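Local coordinates for protein AGR_L_2016p (Agrobacterium tumefaciens, PDB 2GVH) that probably hydrolyses the thioester bond of acyl-CoA molecules, with two hot-dog units in one chain, at residues B[166-171]-B[215-219]; B[64-70]-B[245-250]. All coordinates share one frame; numbering follows the deposited sequence.

Interaction 1. Residues B[166-171]-B[215-219]. With NA (sodium ion), chain D.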
loop_
_atom_site.group_PDB
_atom_site.type_symbol
_atom_site.label_atom_id
_atom_site.label_comp_id
_atom_site.label_asym_id
_atom_site.label_seq_id
_atom_site.Cartn_x
_atom_site.Cartn_y
_atom_site.Cartn_z
ATOM N N VAL B 166 -11.858 -5.484 -0.485
ATOM C CA VAL B 166 -10.891 -5.890 -1.493
ATOM C C VAL B 166 -10.355 -4.639 -2.214
ATOM O O VAL B 166 -11.106 -3.891 -2.837
ATOM C CB VAL B 166 -11.506 -6.917 -2.501
ATOM C CG1 VAL B 166 -10.521 -7.288 -3.629
ATOM C CG2 VAL B 166 -11.923 -8.188 -1.801
ATOM N N PHE B 167 -9.058 -4.395 -2.103
ATOM C CA PHE B 167 -8.465 -3.175 -2.672
ATOM C C PHE B 167 -7.949 -3.452 -4.071
ATOM O O PHE B 167 -7.535 -4.575 -4.366
ATOM C CB PHE B 167 -7.297 -2.681 -1.813
ATOM C CG PHE B 167 -7.698 -2.200 -0.449
ATOM C CD1 PHE B 167 -8.401 -0.995 -0.283
ATOM C CD2 PHE B 167 -7.384 -2.962 0.678
ATOM C CE1 PHE B 167 -8.771 -0.551 0.991
ATOM C CE2 PHE B 167 -7.756 -2.543 1.949
ATOM C CZ PHE B 167 -8.445 -1.325 2.110
ATOM N N PRO B 168 -7.925 -2.421 -4.935
ATOM C CA PRO B 168 -7.340 -2.571 -6.291
ATOM C C PRO B 168 -5.947 -3.238 -6.277
ATOM O O PRO B 168 -5.679 -4.104 -7.096
ATOM C CB PRO B 168 -7.210 -1.126 -6.774
ATOM C CG PRO B 168 -8.251 -0.374 -5.997
ATOM C CD PRO B 168 -8.428 -1.053 -4.676
ATOM N N ASP B 169 -5.081 -2.868 -5.340
ATOM C CA ASP B 169 -3.748 -3.487 -5.287
ATOM C C ASP B 169 -3.787 -4.975 -5.044
ATOM O O ASP B 169 -2.871 -5.680 -5.409
ATOM C CB ASP B 169 -2.820 -2.830 -4.258
ATOM C CG ASP B 169 -2.207 -1.498 -4.762
ATOM O OD1 ASP B 169 -2.441 -1.077 -5.922
ATOM O OD2 ASP B 169 -1.500 -0.838 -3.971
ATOM N N GLN B 170 -4.851 -5.467 -4.432
ATOM C CA GLN B 170 -4.957 -6.885 -4.214
ATOM C C GLN B 170 -5.614 -7.652 -5.387
ATOM O O GLN B 170 -5.760 -8.890 -5.312
ATOM C CB GLN B 170 -5.766 -7.145 -2.975
ATOM C CG GLN B 170 -5.276 -6.491 -1.762
ATOM C CD GLN B 170 -6.260 -6.651 -0.669
ATOM O OE1 GLN B 170 -7.359 -6.048 -0.688
ATOM N NE2 GLN B 170 -5.924 -7.470 0.276
ATOM N N ALA B 171 -6.022 -6.928 -6.435
ATOM C CA ALA B 171 -6.672 -7.567 -7.577
ATOM C C ALA B 171 -5.832 -7.479 -8.868
ATOM O O ALA B 171 -5.028 -6.549 -9.053
ATOM C CB ALA B 171 -8.108 -7.024 -7.797
ATOM N N ALA B 215 -13.691 -17.255 -7.425
ATOM C CA ALA B 215 -12.769 -16.143 -7.352
ATOM C C ALA B 215 -13.508 -14.968 -6.731
ATOM O O ALA B 215 -14.737 -14.822 -6.905
ATOM C CB ALA B 215 -12.238 -15.802 -8.729
ATOM N N ILE B 216 -12.747 -14.159 -5.996
ATOM C CA ILE B 216 -13.255 -12.979 -5.291
ATOM C C ILE B 216 -13.053 -11.743 -6.146
ATOM O O ILE B 216 -11.957 -11.526 -6.651
ATOM C CB ILE B 216 -12.504 -12.779 -3.943
ATOM C CG1 ILE B 216 -12.819 -13.950 -3.024
ATOM C CG2 ILE B 216 -12.916 -11.471 -3.256
ATOM C CD1 ILE B 216 -11.792 -14.182 -1.997
ATOM N N GLU B 217 -14.109 -10.931 -6.264
ATOM C CA GLU B 217 -14.077 -9.728 -7.080
ATOM C C GLU B 217 -13.892 -8.403 -6.342
ATOM O O GLU B 217 -14.168 -8.279 -5.157
ATOM C CB GLU B 217 -15.298 -9.688 -7.989
ATOM C CG GLU B 217 -15.038 -10.470 -9.270
ATOM C CD GLU B 217 -16.275 -11.085 -9.851
ATOM O OE1 GLU B 217 -17.303 -10.369 -9.948
ATOM O OE2 GLU B 217 -16.206 -12.278 -10.230
ATOM N N ILE B 218 -13.392 -7.422 -7.082
ATOM C CA ILE B 218 -13.031 -6.100 -6.576
ATOM C C ILE B 218 -14.141 -5.353 -5.793
ATOM O O ILE B 218 -13.852 -4.716 -4.767
ATOM C CB ILE B 218 -12.426 -5.225 -7.742
ATOM C CG1 ILE B 218 -11.790 -3.933 -7.227
ATOM C CG2 ILE B 218 -13.471 -4.948 -8.839
ATOM C CD1 ILE B 218 -10.726 -4.150 -6.247
ATOM N N GLY B 219 -15.392 -5.438 -6.244
ATOM C CA GLY B 219 -16.496 -4.755 -5.545
ATOM C C GLY B 219 -17.052 -5.493 -4.327
ATOM O O GLY B 219 -18.242 -5.329 -3.957
HETATM NA NA NA D . -1.303 0.392 -2.141
#
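Ile-218 reaches from the 215-219 loop to the turn at 166-171 with a single methyl group, CD1. This methyl comes against backbone as much as side chain. Ile-218 CD1 lies 3.4 Å from Val-166 O and 3.5 Å from Pro-168 N, at the start of the short 3-10 turn 168-170. Side-chain neighbours sit round the same methyl. Val-166 CG1 is 4.1 Å and Ala-171 CB 4.2 Å from Ile-218 CD1, and the Pro-168 ring offers its CD. The Pro-168 ring and the isoleucine chain cross at about a right angle. The reach depends on the first torsion of Ile-218, which sets CG1 anti to the backbone N (chi1 -169°).

Val-166 makes the second half of the contact. Its CB points at the other segment and its two methyls divide the work. CG1 lies over the backbone of Ile-218, while Val-166 CG2 meets Ile-216 CG2 at 3.7 Å, the two side chains set at a slant. The packing across the segments is apolar. The turn carries its own bond: Phe-167 N donates to Gln-170 OE1 (2.8 Å, 173°), in the carbonyl plane of the amide.

On the far side of the turn Asp-169 OD2 binds the sodium ion at 2.2 Å. Asp-169 of each of the two other subunits completes the site, so the turn lies where three chains meet.

Within the fold, the turn follows strand 160-165, and the 215-219 loop leads into strand 220-231. Met-177, just before helix 179-198, and Val-222 of strand 220-231 cover both Val-166 and Ile-216.

Interaction 2. Residues B[64-70]-B[245-250]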
loop_
_atom_site.group_PDB
_atom_site.type_symbol
_atom_site.label_atom_id
_atom_site.label_comp_id
_atom_site.label_asym_id
_atom_site.label_seq_id
_atom_site.Cartn_x
_atom_site.Cartn_y
_atom_site.Cartn_z
ATOM N N THR B 64 -23.173 0.147 4.102
ATOM C CA THR B 64 -23.438 -0.415 2.786
ATOM C C THR B 64 -24.174 -1.744 2.909
ATOM O O THR B 64 -25.041 -2.065 2.113
ATOM C CB THR B 64 -22.172 -0.573 1.970
ATOM O OG1 THR B 64 -21.365 0.619 2.076
ATOM C CG2 THR B 64 -22.549 -0.812 0.512
ATOM N N ARG B 65 -23.841 -2.502 3.939
ATOM C CA ARG B 65 -24.486 -3.774 4.190
ATOM C C ARG B 65 -25.915 -3.538 4.579
ATOM O O ARG B 65 -26.770 -4.376 4.349
ATOM C CB ARG B 65 -23.827 -4.495 5.353
ATOM C CG ARG B 65 -22.655 -5.370 5.000
ATOM C CD ARG B 65 -22.212 -6.131 6.242
ATOM N NE ARG B 65 -21.696 -7.447 5.902
ATOM C CZ ARG B 65 -20.902 -8.187 6.681
ATOM N NH1 ARG B 65 -20.512 -7.762 7.876
ATOM N NH2 ARG B 65 -20.486 -9.366 6.244
ATOM N N PHE B 66 -26.154 -2.409 5.224
ATOM C CA PHE B 66 -27.463 -2.127 5.721
ATOM C C PHE B 66 -28.375 -1.700 4.583
ATOM O O PHE B 66 -29.467 -2.263 4.406
ATOM C CB PHE B 66 -27.432 -1.040 6.793
ATOM C CG PHE B 66 -28.815 -0.734 7.369
ATOM C CD1 PHE B 66 -29.399 -1.596 8.287
ATOM C CD2 PHE B 66 -29.532 0.388 6.954
ATOM C CE1 PHE B 66 -30.674 -1.332 8.815
ATOM C CE2 PHE B 66 -30.831 0.669 7.469
ATOM C CZ PHE B 66 -31.400 -0.185 8.394
ATOM N N GLY B 67 -27.918 -0.708 3.811
ATOM C CA GLY B 67 -28.789 -0.087 2.801
ATOM C C GLY B 67 -28.564 -0.601 1.403
ATOM O O GLY B 67 -29.311 -0.261 0.519
ATOM N N ARG B 68 -27.497 -1.382 1.208
ATOM C CA ARG B 68 -27.195 -1.992 -0.082
ATOM C C ARG B 68 -27.267 -0.938 -1.192
ATOM O O ARG B 68 -28.069 -1.054 -2.133
ATOM C CB ARG B 68 -28.167 -3.167 -0.353
ATOM C CG ARG B 68 -28.096 -4.351 0.657
ATOM C CD ARG B 68 -26.729 -5.019 0.636
ATOM N NE ARG B 68 -26.527 -6.028 1.683
ATOM C CZ ARG B 68 -25.338 -6.589 1.951
ATOM N NH1 ARG B 68 -24.269 -6.235 1.262
ATOM N NH2 ARG B 68 -25.198 -7.504 2.904
ATOM N N THR B 69 -26.456 0.109 -1.046
ATOM C CA THR B 69 -26.445 1.245 -1.975
ATOM C C THR B 69 -25.159 2.007 -1.715
ATOM O O THR B 69 -24.573 1.811 -0.677
ATOM C CB THR B 69 -27.687 2.158 -1.761
ATOM O OG1 THR B 69 -27.792 3.104 -2.831
ATOM C CG2 THR B 69 -27.622 2.891 -0.421
ATOM N N PRO B 70 -24.687 2.852 -2.657
ATOM C CA PRO B 70 -23.449 3.577 -2.312
ATOM C C PRO B 70 -23.663 4.586 -1.173
ATOM O O PRO B 70 -24.743 5.168 -1.060
ATOM C CB PRO B 70 -23.076 4.301 -3.612
ATOM C CG PRO B 70 -23.889 3.625 -4.687
ATOM C CD PRO B 70 -25.149 3.180 -4.017
ATOM N N GLU B 245 -18.728 -11.318 -0.076
ATOM C CA GLU B 245 -20.031 -10.734 -0.057
ATOM C C GLU B 245 -20.004 -9.546 -0.989
ATOM O O GLU B 245 -19.084 -8.716 -0.933
ATOM C CB GLU B 245 -20.387 -10.306 1.352
ATOM C CG GLU B 245 -21.769 -9.665 1.488
ATOM C CD GLU B 245 -22.060 -9.306 2.912
ATOM O OE1 GLU B 245 -21.854 -10.167 3.793
ATOM O OE2 GLU B 245 -22.485 -8.167 3.154
ATOM N N ASN B 246 -21.005 -9.485 -1.864
ATOM C CA ASN B 246 -21.157 -8.349 -2.744
ATOM C C ASN B 246 -21.788 -7.232 -1.956
ATOM O O ASN B 246 -22.879 -7.401 -1.405
ATOM C CB ASN B 246 -22.035 -8.695 -3.937
ATOM C CG ASN B 246 -22.001 -7.622 -5.000
ATOM O OD1 ASN B 246 -22.616 -6.561 -4.854
ATOM N ND2 ASN B 246 -21.265 -7.888 -6.080
ATOM N N LEU B 247 -21.108 -6.090 -1.904
ATOM C CA LEU B 247 -21.560 -4.994 -1.073
ATOM C C LEU B 247 -22.961 -4.485 -1.427
ATOM O O LEU B 247 -23.781 -4.270 -0.549
ATOM C CB LEU B 247 -20.531 -3.869 -1.061
ATOM C CG LEU B 247 -19.447 -4.002 0.030
ATOM C CD1 LEU B 247 -18.684 -2.692 0.163
ATOM C CD2 LEU B 247 -20.018 -4.420 1.400
ATOM N N LEU B 248 -23.245 -4.332 -2.710
ATOM C CA LEU B 248 -24.477 -3.699 -3.128
ATOM C C LEU B 248 -25.640 -4.678 -3.191
ATOM O O LEU B 248 -26.762 -4.316 -2.888
ATOM C CB LEU B 248 -24.283 -2.978 -4.464
ATOM C CG LEU B 248 -23.224 -1.866 -4.470
ATOM C CD1 LEU B 248 -22.881 -1.384 -5.894
ATOM C CD2 LEU B 248 -23.648 -0.708 -3.583
ATOM N N THR B 249 -25.363 -5.921 -3.574
ATOM C CA THR B 249 -26.425 -6.926 -3.736
ATOM C C THR B 249 -26.598 -7.757 -2.467
ATOM O O THR B 249 -27.712 -8.168 -2.147
ATOM C CB THR B 249 -26.169 -7.891 -4.941
ATOM O OG1 THR B 249 -25.166 -8.867 -4.592
ATOM C CG2 THR B 249 -25.715 -7.118 -6.196
ATOM N N GLY B 250 -25.490 -8.021 -1.766
ATOM C CA GLY B 250 -25.513 -8.855 -0.556
ATOM C C GLY B 250 -25.200 -10.331 -0.775
ATOM O O GLY B 250 -25.278 -11.149 0.150
#
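Arg-65, Arg-68 and Glu-245 form a salt-bridge network between the two hot-dog units, joining the end of helix 49-67 to the end of strand 235-246. Arg-65 grips the carboxylate side-on. Arg-65 NE donates to Glu-245 OE2 (2.9 Å) on the syn side, somewhat out of the carboxylate plane, and Arg-65 NH2 donates to Glu-245 OE1 (2.9 Å) from above that plane. Arg-68 comes end-on to one oxygen. Arg-68 NH2 bonds Glu-245 OE2 at 2.8 Å, and Arg-68 NH1 adds a longer, more bent bond of 3.2 Å to the same Glu-245 OE2. OE2 therefore accepts three N-H groups. OE1 also takes Arg-252 NE, and Arg-65 NH2 also pairs with Glu-223. This many cationic donors would probably keep Glu-245 ionised.

Arg-68 NH1 has a further acceptor, Leu-247 O at 2.7 Å, met from above the carbonyl plane. A bend at chi2 (-62°) turns the Arg-68 chain back to these partners. In the turn at 246-249, Asn-246 OD1 accepts from Thr-249 N at 3.1 Å, an Asx motif. Apolar packing flanks the polar cluster. Leu-248 CD2 lies against the Thr-69 backbone and Pro-70 CD, and Thr-64 CG2 meets Leu-247 CB. The Arg-68 guanidinium is sandwiched, with Arg-65 CA over one face and Gly-250 CA 3.3 Å above the other.

How the interactions relate
The two contacts lie about 16 Å apart, centre to centre. Interaction 1 is nested along the chain inside the loop closed by interaction 2, so the order is 64-70, 166-171, 215-219, 245-250. Interaction 1 stays within the second hot-dog unit. Interaction 2 crosses from the helix of the first unit to the sheet of the second. They share that second sheet: 215-219 leads into strand 220-231, which pairs with strand 235-246. They also touch directly, Gly-219 O lying 4.0 Å from Leu-247 CB. One contact thus helps join the two units of the chain, and the other adjoins the sodium site where three chains meet.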